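PDB 6F2P: paenibacillus xanthan lyase from Paenibacillus, which cleaves the linkage between the terminal mannose and glucuronic acid of xanthan side chains by beta-elimination, leaving an unsaturated uronic acid on the polysaccharide. Local coordinates for residues 44-48 against 76-80; 53-57 against 103-108; 813-819 against 864-870; 919-925 against 937-941. All blocks are in the same frame, centred on the assembly; numbering follows the deposited sequence.

Contact 1. Residues 44-48 against 76-80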
# COMPACT_ATOMS: atom_id res chain seq x y z
N TYR A 44 -22.79 42.47 -10.14
CA TYR A 44 -23.93 41.69 -10.60
C TYR A 44 -25.22 42.49 -10.51
O TYR A 44 -26.17 42.21 -11.24
CB TYR A 44 -24.04 40.38 -9.82
CG TYR A 44 -22.91 39.43 -10.12
CD1 TYR A 44 -22.61 39.09 -11.44
CD2 TYR A 44 -22.13 38.87 -9.11
CE1 TYR A 44 -21.58 38.23 -11.73
CE2 TYR A 44 -21.10 38.00 -9.40
CZ TYR A 44 -20.83 37.69 -10.72
OH TYR A 44 -19.80 36.83 -11.04
N TRP A 45 -25.24 43.48 -9.62
CA TRP A 45 -26.40 44.35 -9.51
C TRP A 45 -26.48 45.21 -10.78
O TRP A 45 -27.55 45.41 -11.37
CB TRP A 45 -26.29 45.24 -8.27
CG TRP A 45 -27.57 45.93 -7.91
CD1 TRP A 45 -28.82 45.65 -8.38
CD2 TRP A 45 -27.73 47.03 -6.99
NE1 TRP A 45 -29.75 46.49 -7.81
CE2 TRP A 45 -29.10 47.35 -6.96
CE3 TRP A 45 -26.84 47.77 -6.21
CZ2 TRP A 45 -29.61 48.38 -6.17
CZ3 TRP A 45 -27.35 48.79 -5.42
CH2 TRP A 45 -28.72 49.09 -5.41
N ASP A 46 -25.32 45.68 -11.21
CA ASP A 46 -25.21 46.50 -12.39
C ASP A 46 -25.61 45.74 -13.64
O ASP A 46 -26.30 46.28 -14.50
CB ASP A 46 -23.78 47.04 -12.53
CG ASP A 46 -23.48 48.15 -11.54
OD1 ASP A 46 -24.44 48.67 -10.92
OD2 ASP A 46 -22.30 48.51 -11.38
N SER A 47 -25.20 44.48 -13.75
CA SER A 47 -25.49 43.70 -14.95
C SER A 47 -26.85 43.03 -14.89
O SER A 47 -27.26 42.37 -15.84
CB SER A 47 -24.42 42.64 -15.18
OG SER A 47 -24.25 41.83 -14.03
N MET A 48 -27.57 43.19 -13.79
CA MET A 48 -28.82 42.48 -13.62
C MET A 48 -29.93 43.00 -14.55
O MET A 48 -30.07 44.20 -14.77
CB MET A 48 -29.29 42.54 -12.16
CG MET A 48 -30.52 41.68 -11.88
SD MET A 48 -31.07 41.70 -10.17
CE MET A 48 -32.36 40.46 -10.21
N HIS A 76 -25.23 34.62 -8.23
CA HIS A 76 -25.24 36.06 -8.41
C HIS A 76 -26.11 36.73 -7.35
O HIS A 76 -25.66 37.66 -6.68
CB HIS A 76 -25.72 36.44 -9.81
CG HIS A 76 -24.77 36.05 -10.89
ND1 HIS A 76 -23.50 35.60 -10.64
CD2 HIS A 76 -24.91 36.04 -12.24
CE1 HIS A 76 -22.89 35.32 -11.78
NE2 HIS A 76 -23.73 35.59 -12.77
N LEU A 77 -27.34 36.23 -7.20
CA LEU A 77 -28.24 36.68 -6.12
C LEU A 77 -27.61 36.54 -4.73
O LEU A 77 -27.72 37.44 -3.90
CB LEU A 77 -29.57 35.93 -6.17
CG LEU A 77 -30.50 36.33 -7.31
CD1 LEU A 77 -31.66 35.37 -7.42
CD2 LEU A 77 -31.00 37.76 -7.11
N TYR A 78 -26.93 35.43 -4.49
CA TYR A 78 -26.25 35.26 -3.22
C TYR A 78 -25.21 36.35 -2.95
O TYR A 78 -25.13 36.88 -1.84
CB TYR A 78 -25.58 33.89 -3.11
CG TYR A 78 -24.76 33.79 -1.84
CD1 TYR A 78 -25.37 33.63 -0.61
CD2 TYR A 78 -23.38 33.91 -1.88
CE1 TYR A 78 -24.63 33.57 0.56
CE2 TYR A 78 -22.62 33.85 -0.71
CZ TYR A 78 -23.25 33.68 0.50
OH TYR A 78 -22.51 33.61 1.66
N ASP A 79 -24.42 36.68 -3.97
CA ASP A 79 -23.36 37.68 -3.80
C ASP A 79 -23.96 39.01 -3.38
O ASP A 79 -23.42 39.68 -2.51
CB ASP A 79 -22.54 37.86 -5.08
CG ASP A 79 -21.62 36.68 -5.36
OD1 ASP A 79 -21.32 35.92 -4.42
OD2 ASP A 79 -21.18 36.52 -6.52
N MET A 80 -25.08 39.37 -3.99
CA MET A 80 -25.78 40.62 -3.68
C MET A 80 -26.32 40.58 -2.26
O MET A 80 -26.13 41.52 -1.48
CB MET A 80 -26.91 40.86 -4.69
CG MET A 80 -26.42 41.04 -6.12
SD MET A 80 -27.72 40.88 -7.38
CE MET A 80 -28.76 42.28 -6.99

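Contact 2. Residues 53-57 against 103-108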
# COMPACT_ATOMS: atom_id res chain seq x y z
N ASN A 53 -40.81 42.32 -17.76
CA ASN A 53 -40.85 41.53 -18.99
C ASN A 53 -39.67 40.56 -19.16
O ASN A 53 -39.69 39.72 -20.07
CB ASN A 53 -40.88 42.48 -20.18
CG ASN A 53 -39.65 43.39 -20.24
OD1 ASN A 53 -39.29 44.04 -19.26
ND2 ASN A 53 -38.99 43.40 -21.39
N ARG A 54 -38.65 40.68 -18.32
CA ARG A 54 -37.42 39.88 -18.46
C ARG A 54 -37.64 38.37 -18.62
O ARG A 54 -38.66 37.82 -18.18
CB ARG A 54 -36.48 40.13 -17.29
CG ARG A 54 -36.99 39.59 -15.96
CD ARG A 54 -36.25 40.20 -14.79
NE ARG A 54 -37.04 40.11 -13.57
CZ ARG A 54 -36.62 40.56 -12.39
NH1 ARG A 54 -35.43 41.11 -12.27
NH2 ARG A 54 -37.41 40.44 -11.32
N ASN A 55 -36.67 37.72 -19.25
CA ASN A 55 -36.74 36.29 -19.54
C ASN A 55 -35.66 35.52 -18.79
O ASN A 55 -35.59 34.30 -18.87
CB ASN A 55 -36.61 36.05 -21.04
CG ASN A 55 -37.83 36.50 -21.80
OD1 ASN A 55 -37.77 37.44 -22.60
ND2 ASN A 55 -38.95 35.83 -21.56
N ARG A 56 -34.82 36.26 -18.07
CA ARG A 56 -33.67 35.74 -17.34
C ARG A 56 -33.31 36.88 -16.40
O ARG A 56 -33.88 37.97 -16.53
CB ARG A 56 -32.51 35.47 -18.30
CG ARG A 56 -32.05 36.72 -19.03
CD ARG A 56 -31.04 36.47 -20.15
NE ARG A 56 -31.60 35.66 -21.23
CZ ARG A 56 -31.13 35.64 -22.48
NH1 ARG A 56 -30.10 36.40 -22.81
NH2 ARG A 56 -31.69 34.85 -23.38
N LEU A 57 -32.39 36.66 -15.47
CA LEU A 57 -31.97 37.74 -14.57
C LEU A 57 -30.61 38.30 -14.94
O LEU A 57 -30.28 39.43 -14.58
CB LEU A 57 -31.97 37.28 -13.11
CG LEU A 57 -33.30 36.77 -12.56
CD1 LEU A 57 -33.19 36.55 -11.06
CD2 LEU A 57 -34.46 37.71 -12.88
N SER A 103 -37.17 40.47 -5.64
CA SER A 103 -37.88 40.37 -6.91
C SER A 103 -37.25 39.27 -7.76
O SER A 103 -37.95 38.48 -8.40
CB SER A 103 -37.85 41.69 -7.65
OG SER A 103 -38.29 41.53 -8.99
N GLY A 104 -35.92 39.22 -7.75
CA GLY A 104 -35.20 38.15 -8.40
C GLY A 104 -35.65 36.78 -7.91
O GLY A 104 -35.93 35.89 -8.70
N LEU A 105 -35.74 36.63 -6.59
CA LEU A 105 -36.15 35.34 -6.01
C LEU A 105 -37.57 34.97 -6.42
O LEU A 105 -37.86 33.83 -6.77
CB LEU A 105 -36.03 35.37 -4.48
CG LEU A 105 -34.63 35.51 -3.88
CD1 LEU A 105 -34.74 35.74 -2.38
CD2 LEU A 105 -33.77 34.28 -4.19
N ASP A 106 -38.46 35.95 -6.39
CA ASP A 106 -39.85 35.70 -6.73
C ASP A 106 -40.02 35.44 -8.21
O ASP A 106 -40.89 34.66 -8.62
CB ASP A 106 -40.72 36.85 -6.25
CG ASP A 106 -40.94 36.80 -4.76
OD1 ASP A 106 -41.07 35.67 -4.23
OD2 ASP A 106 -40.96 37.88 -4.12
N TRP A 107 -39.17 36.06 -9.01
CA TRP A 107 -39.18 35.80 -10.44
C TRP A 107 -38.77 34.35 -10.69
O TRP A 107 -39.43 33.63 -11.45
CB TRP A 107 -38.27 36.77 -11.20
CG TRP A 107 -38.47 36.64 -12.68
CD1 TRP A 107 -39.37 37.32 -13.44
CD2 TRP A 107 -37.79 35.73 -13.56
NE1 TRP A 107 -39.28 36.90 -14.75
CE2 TRP A 107 -38.32 35.93 -14.85
CE3 TRP A 107 -36.79 34.77 -13.38
CZ2 TRP A 107 -37.88 35.21 -15.96
CZ3 TRP A 107 -36.34 34.06 -14.49
CH2 TRP A 107 -36.89 34.29 -15.76
N MET A 108 -37.67 33.93 -10.05
CA MET A 108 -37.21 32.56 -10.20
C MET A 108 -38.32 31.61 -9.79
O MET A 108 -38.56 30.59 -10.43
CB MET A 108 -35.95 32.29 -9.37
CG MET A 108 -34.68 32.93 -9.90
SD MET A 108 -34.21 32.41 -11.57
CE MET A 108 -33.60 30.75 -11.28
O HOH W 1 -41.48 37.49 -16.95

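Contact 3. Residues 813-819 against 864-870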
# COMPACT_ATOMS: atom_id res chain seq x y z
N VAL A 813 4.18 -25.18 4.38
CA VAL A 813 4.97 -26.40 4.60
C VAL A 813 6.20 -26.04 5.42
O VAL A 813 7.20 -25.54 4.89
CB VAL A 813 5.38 -27.05 3.26
CG1 VAL A 813 6.20 -28.32 3.50
CG2 VAL A 813 4.14 -27.34 2.42
N THR A 814 6.12 -26.32 6.72
CA THR A 814 7.08 -25.79 7.69
C THR A 814 8.39 -26.56 7.79
O THR A 814 9.34 -26.09 8.43
CB THR A 814 6.45 -25.73 9.09
OG1 THR A 814 6.18 -27.06 9.53
CG2 THR A 814 5.16 -24.93 9.05
N GLN A 815 8.44 -27.74 7.19
CA GLN A 815 9.64 -28.57 7.20
C GLN A 815 9.91 -29.09 5.80
O GLN A 815 9.08 -29.79 5.22
CB GLN A 815 9.50 -29.76 8.16
CG GLN A 815 9.31 -29.37 9.61
CD GLN A 815 10.50 -28.61 10.15
OE1 GLN A 815 11.63 -28.79 9.70
NE2 GLN A 815 10.26 -27.75 11.13
N PRO A 816 11.08 -28.75 5.24
CA PRO A 816 11.43 -29.26 3.91
C PRO A 816 11.48 -30.78 3.92
O PRO A 816 11.89 -31.36 4.92
CB PRO A 816 12.83 -28.68 3.67
CG PRO A 816 13.36 -28.38 5.04
CD PRO A 816 12.18 -27.98 5.85
N GLY A 817 11.06 -31.40 2.83
CA GLY A 817 11.13 -32.83 2.69
C GLY A 817 10.30 -33.30 1.51
O GLY A 817 9.66 -32.49 0.84
N THR A 818 10.32 -34.60 1.26
CA THR A 818 9.44 -35.19 0.27
C THR A 818 8.25 -35.84 0.97
O THR A 818 8.40 -36.81 1.70
CB THR A 818 10.17 -36.24 -0.58
OG1 THR A 818 11.18 -35.59 -1.36
CG2 THR A 818 9.20 -36.96 -1.51
N TYR A 819 7.06 -35.30 0.74
CA TYR A 819 5.88 -35.79 1.43
C TYR A 819 4.87 -36.42 0.48
O TYR A 819 4.68 -35.97 -0.65
CB TYR A 819 5.21 -34.66 2.23
CG TYR A 819 6.10 -34.02 3.27
CD1 TYR A 819 6.29 -34.60 4.51
CD2 TYR A 819 6.75 -32.83 2.99
CE1 TYR A 819 7.11 -34.01 5.46
CE2 TYR A 819 7.58 -32.23 3.93
CZ TYR A 819 7.75 -32.83 5.16
OH TYR A 819 8.57 -32.23 6.09
N SER A 864 3.08 -38.10 -4.45
CA SER A 864 4.24 -37.59 -3.73
C SER A 864 4.84 -36.34 -4.39
O SER A 864 4.76 -36.16 -5.60
CB SER A 864 5.29 -38.70 -3.63
OG SER A 864 6.35 -38.31 -2.79
N TYR A 865 5.44 -35.48 -3.56
CA TYR A 865 6.00 -34.22 -4.03
C TYR A 865 7.18 -33.81 -3.16
O TYR A 865 7.18 -34.01 -1.94
CB TYR A 865 4.95 -33.11 -3.99
CG TYR A 865 5.36 -31.82 -4.67
CD1 TYR A 865 5.10 -31.60 -6.01
CD2 TYR A 865 5.99 -30.80 -3.96
CE1 TYR A 865 5.46 -30.42 -6.64
CE2 TYR A 865 6.36 -29.62 -4.57
CZ TYR A 865 6.09 -29.43 -5.91
OH TYR A 865 6.44 -28.25 -6.55
N SER A 866 8.19 -33.22 -3.79
CA SER A 866 9.38 -32.81 -3.06
C SER A 866 9.39 -31.31 -2.79
O SER A 866 9.44 -30.49 -3.71
CB SER A 866 10.64 -33.24 -3.81
OG SER A 866 11.79 -32.96 -3.03
N PHE A 867 9.33 -30.96 -1.50
CA PHE A 867 9.36 -29.57 -1.07
C PHE A 867 10.76 -29.26 -0.60
O PHE A 867 11.14 -29.62 0.52
CB PHE A 867 8.35 -29.34 0.06
CG PHE A 867 6.96 -29.81 -0.27
CD1 PHE A 867 6.61 -31.15 -0.13
CD2 PHE A 867 5.99 -28.91 -0.70
CE1 PHE A 867 5.33 -31.59 -0.42
CE2 PHE A 867 4.70 -29.35 -1.00
CZ PHE A 867 4.37 -30.69 -0.86
N THR A 868 11.53 -28.60 -1.46
CA THR A 868 12.96 -28.41 -1.26
C THR A 868 13.25 -27.42 -0.15
O THR A 868 14.23 -27.55 0.59
CB THR A 868 13.64 -27.92 -2.55
OG1 THR A 868 13.10 -26.64 -2.91
CG2 THR A 868 13.39 -28.90 -3.69
N SER A 869 12.38 -26.42 -0.03
CA SER A 869 12.54 -25.35 0.96
C SER A 869 11.24 -25.18 1.74
O SER A 869 10.15 -25.46 1.22
CB SER A 869 12.92 -24.04 0.26
OG SER A 869 11.97 -23.72 -0.74
N PRO A 870 11.35 -24.73 3.00
CA PRO A 870 10.14 -24.52 3.80
C PRO A 870 9.50 -23.20 3.40
O PRO A 870 10.20 -22.22 3.13
CB PRO A 870 10.69 -24.44 5.22
CG PRO A 870 12.05 -23.86 5.05
CD PRO A 870 12.57 -24.36 3.73

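Contact 4. Residues 919-925 against 937-941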
# COMPACT_ATOMS: atom_id res chain seq x y z
N LYS A 919 35.55 -48.99 13.72
CA LYS A 919 35.99 -50.38 13.82
C LYS A 919 36.82 -50.63 15.07
O LYS A 919 37.28 -49.69 15.73
CB LYS A 919 36.79 -50.79 12.58
CG LYS A 919 36.10 -50.48 11.26
CD LYS A 919 36.92 -50.94 10.06
CE LYS A 919 36.38 -50.35 8.76
NZ LYS A 919 37.10 -50.85 7.54
N VAL A 920 36.99 -51.90 15.40
CA VAL A 920 37.94 -52.33 16.43
C VAL A 920 38.64 -53.56 15.89
O VAL A 920 37.99 -54.51 15.44
CB VAL A 920 37.24 -52.62 17.78
CG1 VAL A 920 38.13 -53.49 18.66
CG2 VAL A 920 36.89 -51.32 18.50
N GLY A 921 39.97 -53.53 15.89
CA GLY A 921 40.75 -54.60 15.29
C GLY A 921 41.00 -54.41 13.80
O GLY A 921 40.55 -53.44 13.20
N THR A 922 41.71 -55.35 13.21
CA THR A 922 42.15 -55.23 11.83
C THR A 922 41.22 -55.97 10.87
O THR A 922 41.13 -57.20 10.90
CB THR A 922 43.59 -55.75 11.67
OG1 THR A 922 44.41 -55.20 12.70
CG2 THR A 922 44.16 -55.37 10.31
N TRP A 923 40.53 -55.21 10.02
CA TRP A 923 39.60 -55.78 9.05
C TRP A 923 40.13 -55.61 7.62
O TRP A 923 40.77 -54.60 7.31
CB TRP A 923 38.21 -55.15 9.19
CG TRP A 923 37.56 -55.43 10.52
CD1 TRP A 923 37.85 -54.84 11.73
CD2 TRP A 923 36.50 -56.37 10.79
NE1 TRP A 923 37.06 -55.36 12.72
CE2 TRP A 923 36.22 -56.30 12.17
CE3 TRP A 923 35.78 -57.26 9.99
CZ2 TRP A 923 35.24 -57.08 12.77
CZ3 TRP A 923 34.80 -58.04 10.59
CH2 TRP A 923 34.54 -57.95 11.96
N THR A 924 39.85 -56.58 6.76
CA THR A 924 40.41 -56.62 5.41
C THR A 924 39.33 -56.55 4.32
O THR A 924 38.39 -57.34 4.32
CB THR A 924 41.26 -57.91 5.22
OG1 THR A 924 42.51 -57.77 5.91
CG2 THR A 924 41.51 -58.21 3.75
N GLY A 925 39.48 -55.61 3.38
CA GLY A 925 38.48 -55.41 2.33
C GLY A 925 38.77 -56.07 1.00
O GLY A 925 39.93 -56.31 0.67
N TYR A 937 33.51 -54.96 0.73
CA TYR A 937 33.08 -55.32 2.08
C TYR A 937 34.34 -55.62 2.88
O TYR A 937 35.42 -55.66 2.32
CB TYR A 937 32.15 -56.53 2.06
CG TYR A 937 32.63 -57.68 1.20
CD1 TYR A 937 33.51 -58.63 1.70
CD2 TYR A 937 32.20 -57.81 -0.11
CE1 TYR A 937 33.95 -59.67 0.92
CE2 TYR A 937 32.64 -58.85 -0.91
CZ TYR A 937 33.51 -59.78 -0.39
OH TYR A 937 33.94 -60.83 -1.18
N ILE A 938 34.21 -55.84 4.18
CA ILE A 938 35.37 -56.16 4.99
C ILE A 938 35.21 -57.48 5.75
O ILE A 938 34.10 -57.97 5.93
CB ILE A 938 35.75 -55.01 5.95
CG1 ILE A 938 34.55 -54.62 6.83
CG2 ILE A 938 36.22 -53.80 5.17
CD1 ILE A 938 34.89 -53.56 7.86
N HIS A 939 36.33 -58.07 6.18
CA HIS A 939 36.30 -59.32 6.94
C HIS A 939 37.41 -59.42 7.98
O HIS A 939 38.44 -58.74 7.87
CB HIS A 939 36.26 -60.55 6.02
CG HIS A 939 37.49 -60.73 5.17
ND1 HIS A 939 38.73 -61.01 5.71
CD2 HIS A 939 37.66 -60.69 3.83
CE1 HIS A 939 39.62 -61.12 4.73
NE2 HIS A 939 38.99 -60.93 3.58
N ASP A 940 37.21 -60.27 8.99
CA ASP A 940 38.12 -60.37 10.12
C ASP A 940 39.28 -61.34 9.88
O ASP A 940 40.19 -61.47 10.71
CB ASP A 940 37.37 -60.77 11.40
CG ASP A 940 36.84 -62.20 11.36
OD1 ASP A 940 36.47 -62.68 10.27
OD2 ASP A 940 36.81 -62.84 12.44
N GLY A 941 39.25 -62.01 8.73
CA GLY A 941 40.31 -62.93 8.36
C GLY A 941 40.31 -64.19 9.20
O GLY A 941 41.36 -64.81 9.40

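Contact 1. Residues 44-48 against 76-80
Y44 gives up the most surface here, about 103 Å², followed by M80 (80 Å²) and H76 (51 Å²) across the interface. The phenol ring of Y44 lies in an offset stack on the imidazole of H76: the ring centroids are 3.7 Å apart and the planes are inclined by only 19°. At the edge of the same phenol ring, near its plane, D79 OD2 approaches Y44 CE2 to 3.2 Å. The imidazole is held from outside as well, since H76 NE2 is hydrogen-bonded to D60 and its ring meets W58 edge-to-face. One helical turn beyond H76, M80 points toward helix 28-46 and fills the space beside the stack. Its SD lies 4.4 Å from Y44 CB, and M80 CE comes within 3.6 Å of W45 CD1 and 4.0 Å of M48 SD. M48 also reaches the preceding turn, CE lying 4.3 Å from L77 CD2. The C-terminal end of helix 28-46 is thereby packed on helix 68-85 in the alpha-helical N-terminal domain of this family 8 polysaccharide lyase. Ring overlap and thioether packing, rather than direct polar bonding, therefore hold these two segments together.

Contact 2. Residues 53-57 against 103-108
W107 lays one face of its indole against the R54 side chain: R54 CG stands 4.1 Å from the centroid of the five-membered ring, 26° off its normal, a CH-pi contact, and R54 NE lies 3.6 Å from W107 CD1 over the same ring system. Farther out, the guanidinium makes a weak hydrogen bond to the first turn of the segment, R54 NH2 to S103 OG at 2.7 Å but with an angle of only 125°. Its other terminal nitrogen, NH1, is held by the carbonyl of L49, which fixes the arginine against its own loop. A water links R54 O (3.1 Å, water donating) and W107 NE1 (3.2 Å, water accepting), tying the loop backbone to the indole. The indole also meets that backbone directly, N55 O lying 3.4 Å from W107 CH2. L57 supplies the apolar part: CD2 packs at 3.8 Å on W107 CE3, while L57 CD1 reaches M108 CG at 4.1 Å and G104 O at 3.7 Å. A CB modelled on G104 would sit a tight 3.4 Å from L57 CD1, so glycine allows this close approach. The contact seats the loop after helix 28-46 on helix 95-111. Its chemistry is mixed, polar and apolar: one tryptophan packs on arginine and leucine and donates to a water, and direct polar bonding is limited to a single weak hydrogen bond.

Contact 3. Residues 813-819 against 864-870
V813, the last residue of strand 806-813, points toward the other segment, and its CG2 lies 4.0 Å from F867 CD2; V813 O also receives a CA-H...O contact from P870 CA at 3.3 Å. The chain then turns. The hydroxyl of T814 is bonded to I762, and Q815 O accepts a 2.6 Å hydrogen bond from Y819 OH, bracing the turn from within. P816 packs on P870 (CD to CB, 3.9 Å), matching a second turn at 868-870. From G817 the pairing becomes regular: G817 N to F867 O (2.9 Å) and F867 N to G817 O (2.8 Å) close an antiparallel hydrogen-bonded pair. A CB on G817 would be crowded by Y819 CZ at 3.2 Å. T818 and S866 form the non-hydrogen-bonded pair, their hydroxyls 3.2 Å apart (OG1 to OG) in a hydrogen bond. Y819 and Y865 pair again through two 3.0 Å bonds, N to O each way, and Y819 CD2 meets F867 CD1 at 3.5 Å on the opposite sheet face from T818. Strands 806-813 and 871-882 pair in one sheet, 817-826 and 857-867 in another, so the two turns pass side by side between sheets, as in an antiparallel beta-sandwich.

Contact 4. Residues 919-925 against 937-941
Strands 924-926 and 937-939 run antiparallel as a hairpin. T924 and H939 make its hydrogen-bonded pair, CA atoms 5.2 Å apart, through T924 N to H939 O (2.8 Å, 165°) and H939 N to T924 O (2.9 Å, 137°). G925 and I938 form the adjoining non-hydrogen-bonded pair at a CA-CA distance of 4.2 Å, where G925 CA approaches Y937 O to 3.1 Å in a CA-H...O contact. Among the side chains, W923 lays a face of its indole over D940: D940 CB is 4.0 Å from the centroid of the six-membered ring and 19° off the normal, a CH-pi contact. W923 NE1 is bonded to V920 O at 3.0 Å, which orients the ring, while the D940 carboxylate turns to a salt bridge with K945. I938 CD1 packs on W923 CB at 3.9 Å and meets K919 NZ at 3.5 Å; on the other sheet face, T924 CG2 lies 3.6 Å from H939 CE1. D936 and Y933, in the connection just before 937, help to bind calcium. Two backbone hydrogen bonds at T924-H939 thus set the strand pairing and, within the golvesin C-terminal-type domain, the W923-D940 packing carries the contact past the end of the paired strands.

Contacts 1 and 2 adjoin in the N-terminal helical domain, their centres about 12 Å apart, and are bridged by M48, whose CE lies 3.8 Å from R54 NH1 and 4.1 Å from G104 CA. Helices 68-85 and 95-111 also meet through L77 and L105. All four contacts are partly buried; contacts 1 and 2 rely on side chains, contact 1 through rings and thioethers, contact 2 with more polar and water-mediated character near its exposed loop. Contacts 3 and 4 lie across the chain's centre from them, about 40 Å apart between centres, in separate beta regions. There backbone hydrogen bonds set the register, four in contact 3 and two in contact 4, and each sheet has inward residues, F867 and I938, against exposed S866 and T924.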